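Local coordinates for outer membrane protein OMP121 (PDB 5FQ8) that probably takes up peptides across the bacterial outer membrane as a TonB-dependent receptor, with a barrel and a plug, and binds calcium, at residues P192-E197 / D835-T840; F898-S903 / S944-I949; L938-P943 / F948-M953. All coordinates share one frame; numbering follows the deposited sequence.

Contact 1 of 3, residues P192-E197 / D835-T840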
loop_
_atom_site.group_PDB
_atom_site.type_symbol
_atom_site.label_atom_id
_atom_site.label_comp_id
_atom_site.label_asym_id
_atom_site.label_seq_id
_atom_site.Cartn_x
_atom_site.Cartn_y
_atom_site.Cartn_z
ATOM N N PRO B 192 11.320 -11.703 -35.703
ATOM C CA PRO B 192 12.003 -10.833 -36.657
ATOM C C PRO B 192 13.096 -11.586 -37.384
ATOM O O PRO B 192 13.754 -12.465 -36.829
ATOM C CB PRO B 192 12.564 -9.724 -35.768
ATOM C CG PRO B 192 11.692 -9.729 -34.586
ATOM C CD PRO B 192 11.399 -11.155 -34.341
ATOM N N GLU B 193 13.274 -11.257 -38.648
ATOM C CA GLU B 193 14.330 -11.889 -39.411
ATOM C C GLU B 193 15.657 -11.270 -39.022
ATOM O O GLU B 193 15.820 -10.052 -39.055
ATOM C CB GLU B 193 14.078 -11.739 -40.903
ATOM C CG GLU B 193 15.145 -12.360 -41.755
ATOM C CD GLU B 193 14.916 -12.130 -43.204
ATOM O OE1 GLU B 193 13.931 -11.459 -43.543
ATOM O OE2 GLU B 193 15.724 -12.622 -44.002
ATOM N N PHE B 194 16.599 -12.116 -38.661
ATOM C CA PHE B 194 17.848 -11.696 -38.059
ATOM C C PHE B 194 18.985 -11.747 -39.051
ATOM O O PHE B 194 18.935 -12.455 -40.050
ATOM C CB PHE B 194 18.200 -12.588 -36.875
ATOM C CG PHE B 194 17.194 -12.559 -35.797
ATOM C CD1 PHE B 194 16.963 -11.394 -35.097
ATOM C CD2 PHE B 194 16.470 -13.687 -35.480
ATOM C CE1 PHE B 194 16.029 -11.353 -34.106
ATOM C CE2 PHE B 194 15.544 -13.652 -34.475
ATOM C CZ PHE B 194 15.317 -12.485 -33.790
ATOM N N GLN B 195 20.020 -10.990 -38.743
ATOM C CA GLN B 195 21.300 -11.110 -39.403
ATOM C C GLN B 195 22.092 -12.195 -38.691
ATOM O O GLN B 195 22.081 -12.267 -37.472
ATOM C CB GLN B 195 22.023 -9.767 -39.355
ATOM C CG GLN B 195 23.520 -9.862 -39.204
ATOM C CD GLN B 195 23.965 -9.786 -37.776
ATOM O OE1 GLN B 195 24.926 -10.424 -37.397
ATOM N NE2 GLN B 195 23.271 -9.001 -36.976
ATOM N N ASN B 196 22.747 -13.052 -39.434
ATOM C CA ASN B 196 23.620 -14.059 -38.837
ATOM C C ASN B 196 25.051 -13.899 -39.327
ATOM O O ASN B 196 25.793 -14.873 -39.419
ATOM C CB ASN B 196 23.130 -15.488 -39.108
ATOM C CG ASN B 196 21.826 -15.818 -38.384
ATOM O OD1 ASN B 196 21.801 -15.986 -37.167
ATOM N ND2 ASN B 196 20.753 -15.959 -39.139
ATOM N N GLU B 197 25.448 -12.674 -39.647
ATOM C CA GLU B 197 26.771 -12.416 -40.184
ATOM C C GLU B 197 27.769 -11.985 -39.120
ATOM O O GLU B 197 28.933 -12.392 -39.173
ATOM C CB GLU B 197 26.677 -11.347 -41.272
ATOM C CG GLU B 197 27.786 -11.386 -42.300
ATOM C CD GLU B 197 27.630 -10.330 -43.372
ATOM O OE1 GLU B 197 26.521 -9.780 -43.519
ATOM O OE2 GLU B 197 28.624 -10.054 -44.069
ATOM N N ASP B 835 12.504 -1.385 -33.522
ATOM C CA ASP B 835 13.373 -0.471 -32.791
ATOM C C ASP B 835 14.512 -1.210 -32.099
ATOM O O ASP B 835 15.688 -0.890 -32.294
ATOM C CB ASP B 835 12.547 0.303 -31.764
ATOM C CG ASP B 835 13.060 1.693 -31.534
ATOM O OD1 ASP B 835 14.274 1.919 -31.688
ATOM O OD2 ASP B 835 12.236 2.562 -31.198
ATOM N N ILE B 836 14.177 -2.196 -31.270
ATOM C CA ILE B 836 15.195 -2.845 -30.463
ATOM C C ILE B 836 16.124 -3.674 -31.326
ATOM O O ILE B 836 17.292 -3.869 -30.977
ATOM C CB ILE B 836 14.540 -3.699 -29.368
ATOM C CG1 ILE B 836 15.589 -4.203 -28.400
ATOM C CG2 ILE B 836 13.827 -4.858 -29.977
ATOM C CD1 ILE B 836 16.348 -3.104 -27.781
ATOM N N ASN B 837 15.643 -4.143 -32.477
ATOM C CA ASN B 837 16.456 -5.012 -33.306
ATOM C C ASN B 837 17.346 -4.236 -34.243
ATOM O O ASN B 837 18.416 -4.718 -34.616
ATOM C CB ASN B 837 15.570 -5.969 -34.089
ATOM C CG ASN B 837 15.057 -7.062 -33.237
ATOM O OD1 ASN B 837 15.770 -7.998 -32.905
ATOM N ND2 ASN B 837 13.818 -6.941 -32.842
ATOM N N TYR B 838 16.927 -3.046 -34.642
ATOM C CA TYR B 838 17.874 -2.112 -35.225
ATOM C C TYR B 838 18.951 -1.736 -34.217
ATOM O O TYR B 838 20.144 -1.941 -34.463
ATOM C CB TYR B 838 17.131 -0.887 -35.746
ATOM C CG TYR B 838 16.701 -1.040 -37.186
ATOM C CD1 TYR B 838 16.103 -2.217 -37.636
ATOM C CD2 TYR B 838 16.896 -0.013 -38.095
ATOM C CE1 TYR B 838 15.712 -2.360 -38.951
ATOM C CE2 TYR B 838 16.511 -0.139 -39.388
ATOM C CZ TYR B 838 15.922 -1.317 -39.818
ATOM O OH TYR B 838 15.544 -1.440 -41.128
ATOM N N PHE B 839 18.546 -1.221 -33.050
ATOM C CA PHE B 839 19.522 -0.744 -32.067
ATOM C C PHE B 839 20.507 -1.830 -31.680
ATOM O O PHE B 839 21.700 -1.570 -31.510
ATOM C CB PHE B 839 18.817 -0.231 -30.812
ATOM C CG PHE B 839 19.739 -0.060 -29.637
ATOM C CD1 PHE B 839 20.544 1.059 -29.524
ATOM C CD2 PHE B 839 19.797 -1.008 -28.646
ATOM C CE1 PHE B 839 21.385 1.221 -28.456
ATOM C CE2 PHE B 839 20.641 -0.851 -27.577
ATOM C CZ PHE B 839 21.437 0.266 -27.479
ATOM N N THR B 840 20.028 -3.043 -31.524
ATOM C CA THR B 840 20.873 -4.099 -31.008
ATOM C C THR B 840 21.708 -4.778 -32.079
ATOM O O THR B 840 22.503 -5.661 -31.742
ATOM C CB THR B 840 20.010 -5.117 -30.301
ATOM O OG1 THR B 840 20.832 -5.908 -29.455
ATOM C CG2 THR B 840 19.360 -5.987 -31.292
#

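Contact 2 of 3, residues F898-S903 / S944-I949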
loop_
_atom_site.group_PDB
_atom_site.type_symbol
_atom_site.label_atom_id
_atom_site.label_comp_id
_atom_site.label_asym_id
_atom_site.label_seq_id
_atom_site.Cartn_x
_atom_site.Cartn_y
_atom_site.Cartn_z
ATOM N N PHE B 898 10.799 3.538 -37.671
ATOM C CA PHE B 898 10.181 2.574 -36.788
ATOM C C PHE B 898 8.674 2.666 -36.787
ATOM O O PHE B 898 8.031 1.937 -36.040
ATOM C CB PHE B 898 10.738 2.740 -35.384
ATOM C CG PHE B 898 12.227 2.617 -35.326
ATOM C CD1 PHE B 898 12.847 1.443 -35.687
ATOM C CD2 PHE B 898 12.998 3.677 -34.932
ATOM C CE1 PHE B 898 14.202 1.324 -35.649
ATOM C CE2 PHE B 898 14.353 3.569 -34.878
ATOM C CZ PHE B 898 14.967 2.393 -35.239
ATOM N N LEU B 899 8.098 3.526 -37.610
ATOM C CA LEU B 899 6.725 3.336 -38.039
ATOM C C LEU B 899 6.704 2.282 -39.135
ATOM O O LEU B 899 7.400 2.417 -40.147
ATOM C CB LEU B 899 6.133 4.648 -38.524
ATOM C CG LEU B 899 5.923 5.636 -37.395
ATOM C CD1 LEU B 899 5.587 6.975 -37.941
ATOM C CD2 LEU B 899 4.814 5.148 -36.517
ATOM N N VAL B 900 5.920 1.227 -38.925
ATOM C CA VAL B 900 5.939 0.030 -39.754
ATOM C C VAL B 900 4.581 -0.166 -40.411
ATOM O O VAL B 900 3.542 0.133 -39.817
ATOM C CB VAL B 900 6.330 -1.184 -38.899
ATOM C CG1 VAL B 900 6.019 -2.469 -39.607
ATOM C CG2 VAL B 900 7.788 -1.093 -38.567
ATOM N N ASP B 901 4.601 -0.669 -41.646
ATOM C CA ASP B 901 3.382 -0.888 -42.411
ATOM C C ASP B 901 2.474 -1.903 -41.723
ATOM O O ASP B 901 2.906 -2.990 -41.346
ATOM C CB ASP B 901 3.752 -1.360 -43.819
ATOM C CG ASP B 901 2.609 -1.251 -44.807
ATOM O OD1 ASP B 901 1.441 -1.456 -44.428
ATOM O OD2 ASP B 901 2.892 -0.972 -45.986
ATOM N N LYS B 902 1.200 -1.543 -41.598
ATOM C CA LYS B 902 0.180 -2.318 -40.909
ATOM C C LYS B 902 -0.367 -3.456 -41.756
ATOM O O LYS B 902 -1.067 -4.320 -41.227
ATOM C CB LYS B 902 -0.961 -1.381 -40.507
ATOM C CG LYS B 902 -1.362 -1.372 -39.056
ATOM C CD LYS B 902 -2.398 -0.288 -38.805
ATOM C CE LYS B 902 -3.352 -0.631 -37.656
ATOM N NZ LYS B 902 -2.642 -1.167 -36.464
ATOM N N SER B 903 -0.034 -3.491 -43.038
ATOM C CA SER B 903 -0.718 -4.345 -43.992
ATOM C C SER B 903 -0.327 -5.798 -43.803
ATOM O O SER B 903 0.814 -6.108 -43.458
ATOM C CB SER B 903 -0.390 -3.892 -45.412
ATOM O OG SER B 903 -0.859 -2.579 -45.648
ATOM N N SER B 944 7.340 -6.497 -48.199
ATOM C CA SER B 944 8.795 -6.576 -48.170
ATOM C C SER B 944 9.427 -5.825 -47.004
ATOM O O SER B 944 10.410 -6.284 -46.414
ATOM C CB SER B 944 9.345 -6.030 -49.484
ATOM O OG SER B 944 10.747 -5.898 -49.438
ATOM N N SER B 945 8.857 -4.674 -46.655
ATOM C CA SER B 945 9.514 -3.755 -45.744
ATOM C C SER B 945 9.340 -4.132 -44.286
ATOM O O SER B 945 10.035 -3.585 -43.426
ATOM C CB SER B 945 8.960 -2.366 -45.958
ATOM O OG SER B 945 7.571 -2.375 -45.736
ATOM N N ASN B 946 8.422 -5.015 -43.979
ATOM C CA ASN B 946 8.151 -5.418 -42.612
ATOM C C ASN B 946 8.584 -6.865 -42.496
ATOM O O ASN B 946 7.890 -7.767 -42.960
ATOM C CB ASN B 946 6.680 -5.229 -42.288
ATOM C CG ASN B 946 6.269 -5.895 -41.009
ATOM O OD1 ASN B 946 7.071 -6.487 -40.305
ATOM N ND2 ASN B 946 4.997 -5.798 -40.699
ATOM N N THR B 947 9.730 -7.085 -41.887
ATOM C CA THR B 947 10.179 -8.427 -41.579
ATOM C C THR B 947 10.222 -8.645 -40.085
ATOM O O THR B 947 11.038 -9.423 -39.594
ATOM C CB THR B 947 11.555 -8.687 -42.168
ATOM O OG1 THR B 947 12.450 -7.703 -41.663
ATOM C CG2 THR B 947 11.521 -8.601 -43.666
ATOM N N PHE B 948 9.364 -7.949 -39.350
ATOM C CA PHE B 948 9.542 -7.874 -37.912
ATOM C C PHE B 948 8.371 -8.421 -37.119
ATOM O O PHE B 948 8.582 -9.245 -36.230
ATOM C CB PHE B 948 9.835 -6.419 -37.508
ATOM C CG PHE B 948 10.860 -5.766 -38.362
ATOM C CD1 PHE B 948 12.154 -6.233 -38.386
ATOM C CD2 PHE B 948 10.524 -4.709 -39.162
ATOM C CE1 PHE B 948 13.083 -5.653 -39.183
ATOM C CE2 PHE B 948 11.446 -4.133 -39.961
ATOM C CZ PHE B 948 12.734 -4.596 -39.969
ATOM N N ILE B 949 7.146 -7.990 -37.396
ATOM C CA ILE B 949 6.026 -8.304 -36.525
ATOM C C ILE B 949 4.817 -8.808 -37.295
ATOM O O ILE B 949 4.628 -8.506 -38.475
ATOM C CB ILE B 949 5.591 -7.081 -35.711
ATOM C CG1 ILE B 949 5.168 -5.971 -36.657
ATOM C CG2 ILE B 949 6.684 -6.624 -34.826
ATOM C CD1 ILE B 949 4.359 -4.906 -35.991
HETATM O O HOH W 1 5.580 -1.500 -46.925
HETATM O O HOH W 2 6.768 -0.992 -43.007
#

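Contact 3 of 3, residues L938-P943 / F948-M953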
loop_
_atom_site.group_PDB
_atom_site.type_symbol
_atom_site.label_atom_id
_atom_site.label_comp_id
_atom_site.label_asym_id
_atom_site.label_seq_id
_atom_site.Cartn_x
_atom_site.Cartn_y
_atom_site.Cartn_z
ATOM N N LEU B 938 -2.594 -18.896 -38.767
ATOM C CA LEU B 938 -1.699 -19.949 -39.224
ATOM C C LEU B 938 -0.507 -19.432 -40.001
ATOM O O LEU B 938 0.591 -19.973 -39.873
ATOM C CB LEU B 938 -2.470 -20.954 -40.073
ATOM C CG LEU B 938 -3.236 -22.002 -39.278
ATOM C CD1 LEU B 938 -3.802 -23.044 -40.195
ATOM C CD2 LEU B 938 -2.306 -22.630 -38.265
ATOM N N PHE B 939 -0.687 -18.400 -40.808
ATOM C CA PHE B 939 0.422 -17.875 -41.585
ATOM C C PHE B 939 0.105 -16.430 -41.913
ATOM O O PHE B 939 -1.041 -16.102 -42.198
ATOM C CB PHE B 939 0.624 -18.705 -42.854
ATOM C CG PHE B 939 1.988 -18.606 -43.430
ATOM C CD1 PHE B 939 2.345 -17.519 -44.212
ATOM C CD2 PHE B 939 2.916 -19.603 -43.204
ATOM C CE1 PHE B 939 3.607 -17.417 -44.761
ATOM C CE2 PHE B 939 4.186 -19.514 -43.747
ATOM C CZ PHE B 939 4.533 -18.415 -44.531
ATOM N N VAL B 940 1.109 -15.565 -41.850
ATOM C CA VAL B 940 0.907 -14.141 -42.089
ATOM C C VAL B 940 1.895 -13.681 -43.147
ATOM O O VAL B 940 3.063 -14.074 -43.126
ATOM C CB VAL B 940 1.031 -13.332 -40.786
ATOM C CG1 VAL B 940 2.394 -13.514 -40.197
ATOM C CG2 VAL B 940 0.697 -11.891 -41.020
ATOM N N TRP B 941 1.405 -12.902 -44.103
ATOM C CA TRP B 941 2.210 -12.366 -45.192
ATOM C C TRP B 941 2.217 -10.853 -45.075
ATOM O O TRP B 941 1.155 -10.224 -45.088
ATOM C CB TRP B 941 1.659 -12.777 -46.562
ATOM C CG TRP B 941 1.771 -14.225 -46.912
ATOM C CD1 TRP B 941 2.825 -14.849 -47.505
ATOM C CD2 TRP B 941 0.776 -15.224 -46.714
ATOM N NE1 TRP B 941 2.552 -16.178 -47.677
ATOM C CE2 TRP B 941 1.295 -16.433 -47.200
ATOM C CE3 TRP B 941 -0.505 -15.214 -46.169
ATOM C CZ2 TRP B 941 0.578 -17.622 -47.154
ATOM C CZ3 TRP B 941 -1.217 -16.398 -46.126
ATOM C CH2 TRP B 941 -0.673 -17.583 -46.611
ATOM N N THR B 942 3.401 -10.277 -44.978
ATOM C CA THR B 942 3.563 -8.839 -44.869
ATOM C C THR B 942 4.382 -8.320 -46.035
ATOM O O THR B 942 5.144 -9.073 -46.645
ATOM C CB THR B 942 4.250 -8.463 -43.553
ATOM O OG1 THR B 942 5.479 -9.192 -43.429
ATOM C CG2 THR B 942 3.344 -8.788 -42.402
ATOM N N PRO B 943 4.237 -7.043 -46.378
ATOM C CA PRO B 943 5.072 -6.449 -47.417
ATOM C C PRO B 943 6.555 -6.588 -47.128
ATOM O O PRO B 943 6.980 -6.757 -45.989
ATOM C CB PRO B 943 4.649 -4.980 -47.397
ATOM C CG PRO B 943 3.247 -5.026 -46.993
ATOM C CD PRO B 943 3.138 -6.146 -45.999
ATOM N N PHE B 948 9.364 -7.949 -39.350
ATOM C CA PHE B 948 9.542 -7.874 -37.912
ATOM C C PHE B 948 8.371 -8.421 -37.119
ATOM O O PHE B 948 8.582 -9.245 -36.230
ATOM C CB PHE B 948 9.835 -6.419 -37.508
ATOM C CG PHE B 948 10.860 -5.766 -38.362
ATOM C CD1 PHE B 948 12.154 -6.233 -38.386
ATOM C CD2 PHE B 948 10.524 -4.709 -39.162
ATOM C CE1 PHE B 948 13.083 -5.653 -39.183
ATOM C CE2 PHE B 948 11.446 -4.133 -39.961
ATOM C CZ PHE B 948 12.734 -4.596 -39.969
ATOM N N ILE B 949 7.146 -7.990 -37.396
ATOM C CA ILE B 949 6.026 -8.304 -36.525
ATOM C C ILE B 949 4.817 -8.808 -37.295
ATOM O O ILE B 949 4.628 -8.506 -38.475
ATOM C CB ILE B 949 5.591 -7.081 -35.711
ATOM C CG1 ILE B 949 5.168 -5.971 -36.657
ATOM C CG2 ILE B 949 6.684 -6.624 -34.826
ATOM C CD1 ILE B 949 4.359 -4.906 -35.991
ATOM N N ASP B 950 3.985 -9.565 -36.600
ATOM C CA ASP B 950 2.611 -9.752 -37.023
ATOM C C ASP B 950 1.904 -8.487 -36.586
ATOM O O ASP B 950 1.753 -8.254 -35.388
ATOM C CB ASP B 950 1.999 -11.009 -36.402
ATOM C CG ASP B 950 0.481 -11.046 -36.494
ATOM O OD1 ASP B 950 -0.145 -10.166 -37.098
ATOM O OD2 ASP B 950 -0.102 -11.988 -35.945
ATOM N N PRO B 951 1.470 -7.661 -37.504
ATOM C CA PRO B 951 0.857 -6.381 -37.140
ATOM C C PRO B 951 -0.331 -6.444 -36.195
ATOM O O PRO B 951 -0.839 -5.386 -35.819
ATOM C CB PRO B 951 0.415 -5.837 -38.493
ATOM C CG PRO B 951 1.379 -6.370 -39.424
ATOM C CD PRO B 951 1.745 -7.725 -38.940
ATOM N N GLU B 952 -0.802 -7.628 -35.814
ATOM C CA GLU B 952 -1.946 -7.716 -34.919
ATOM C C GLU B 952 -1.448 -7.720 -33.476
ATOM O O GLU B 952 -1.487 -8.723 -32.764
ATOM C CB GLU B 952 -2.772 -8.952 -35.230
ATOM C CG GLU B 952 -4.190 -8.851 -34.738
ATOM C CD GLU B 952 -5.014 -10.078 -35.016
ATOM O OE1 GLU B 952 -4.633 -10.858 -35.903
ATOM O OE2 GLU B 952 -6.043 -10.253 -34.335
ATOM N N MET B 953 -0.981 -6.550 -33.045
ATOM C CA MET B 953 -0.197 -6.414 -31.825
ATOM C C MET B 953 -0.407 -5.043 -31.207
ATOM O O MET B 953 -0.364 -4.035 -31.914
ATOM C CB MET B 953 1.291 -6.567 -32.113
ATOM C CG MET B 953 1.911 -7.856 -31.742
ATOM S SD MET B 953 3.624 -7.691 -32.168
ATOM C CE MET B 953 4.221 -9.295 -31.726
#

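Contact 1 of 3, residues P192-E197 / D835-T840
N837 is the one residue of 835-840 that meets P192 and F194, and it shows how a single amide can pack against two residues of a loop far away in sequence. The segment enters on the helix 832-839 with D835 and I836, which lead up to the contact without touching the loop. At N837 the side-chain CG lies beside the backbone N (chi1 -76°), which carries the amide toward the loop 192-197. There its two ends part company: OD1 lies in the ring plane of F194, at the edge, 3.6 Å from CE1, whereas ND2 is 3.9 Å from CG of P192. The in-plane position of OD1 makes this an edge approach; the amide plane itself is turned 52° from the ring. The polar partner of ND2 is T833 O, one turn back in the helix, and this bond is likely to fix which end of the amide faces the proline. On the loop side, P192 O lies over one face of the F194 ring. Beyond N837, F839 touches the backbone of the bound peptide, and T840 N is hydrogen-bonded to I836 O at 2.9 Å. The contact is thus plain packing between the loop that follows strand 177-188 and the helix 832-839, with Y335 of helix 330-335 touching P192, I836 and N837 alike.

Contact 2 of 3, residues F898-S903 / S944-I949
V900 and N946 meet because each sends a branch to the position opposite its own backbone N: CG1 of the valine (chi1 165°) and CG of the asparagine (chi1 167°). The side chains cross at about a right angle, and the valine methyl CG1 rests 3.6 Å from ND2 and 3.7 Å from CG of N946. ND2 of N946 also lies 3.6 Å from D901 O, too long for a hydrogen bond. The other end of the amide turns back into its own loop. N946 OD1 takes F948 N at 2.9 Å, almost in line with the C=O bond, and I949 N at 3.3 Å, in the carbonyl plane on a lone pair; the first bond makes an Asx turn, and the two together probably keep the amide from rotating. An alanine in place of N946 would probably leave both backbone NH groups without their shared acceptor and open a gap beside V900 CG1. D901 repeats the device on its own side: its OD1 accepts S903 N at 2.9 Å, which closes another Asx turn, and from the same face of the carboxylate it also accepts S903 OG at 2.8 Å. Water then spans the gap toward S945: one molecule links its OG to D901 OD2, another links it to D901 N. Around this partly buried contact, V900 packs on S831 and K834, while I949 touches M829, S831 and T833, so the loop 944-949 lies against side chains of the paired strands 899-915 and 828-831 and the start of helix 832-839.

Contact 3 of 3, residues L938-P943 / F948-M953
T942 and P951 cross at a slant, the methyl CG2 of the threonine set 4.0 Å from CD of the proline ring. The same methyl lies 4.1 Å from I949 O, so the threonine meets 948-953 through its apolar branch. Its hydroxyl is placed between the backbone N and the carbonyl carbon (chi1 54°), where OG1 is hydrogen-bonded to N946 O and to R190 NH2. Two residues earlier, V940 extends CG2 toward D950, ending 4.4 Å from OD1, a loose approach of a methyl to a carboxylate. That carboxylate is engaged elsewhere: OD1 receives E952 N at 2.9 Å from above its plane and forms a salt bridge with K906, while OD2 is hydrogen-bonded to S972 OG. With so many partners, the carboxylate of D950, the first residue of an Asx turn, is probably held firmly. E952, the centre of an inverse gamma turn, adds salt bridges to K906 and R908. The loop after barrel strand 928-941 thus folds back over buried V940 of the strand and T942 just past its end, probably on the inner side of the barrel, and E952 OE2 accepts S75 N from the plug domain of this TonB-dependent receptor.

Contacts 2 and 3 are near neighbours, their centres 8 Å apart, whereas contact 1 lies 14 Å from the former and 17 Å from the latter. Contact 1 closes in the chain before the others open; 938-943 then falls between the two segments of contact 2. Strands 899-915 and 928-941, adjacent and antiparallel in the barrel, supply one segment each, and both meet the same loop, with F948 and I949 belonging to both contacts. That loop also ties in contact 1, through a probable hydrogen bond of 3.0 Å from E193 N to T947 O. A single long loop therefore joins the barrel strands to 192-197, a segment distant in sequence but adjacent in space.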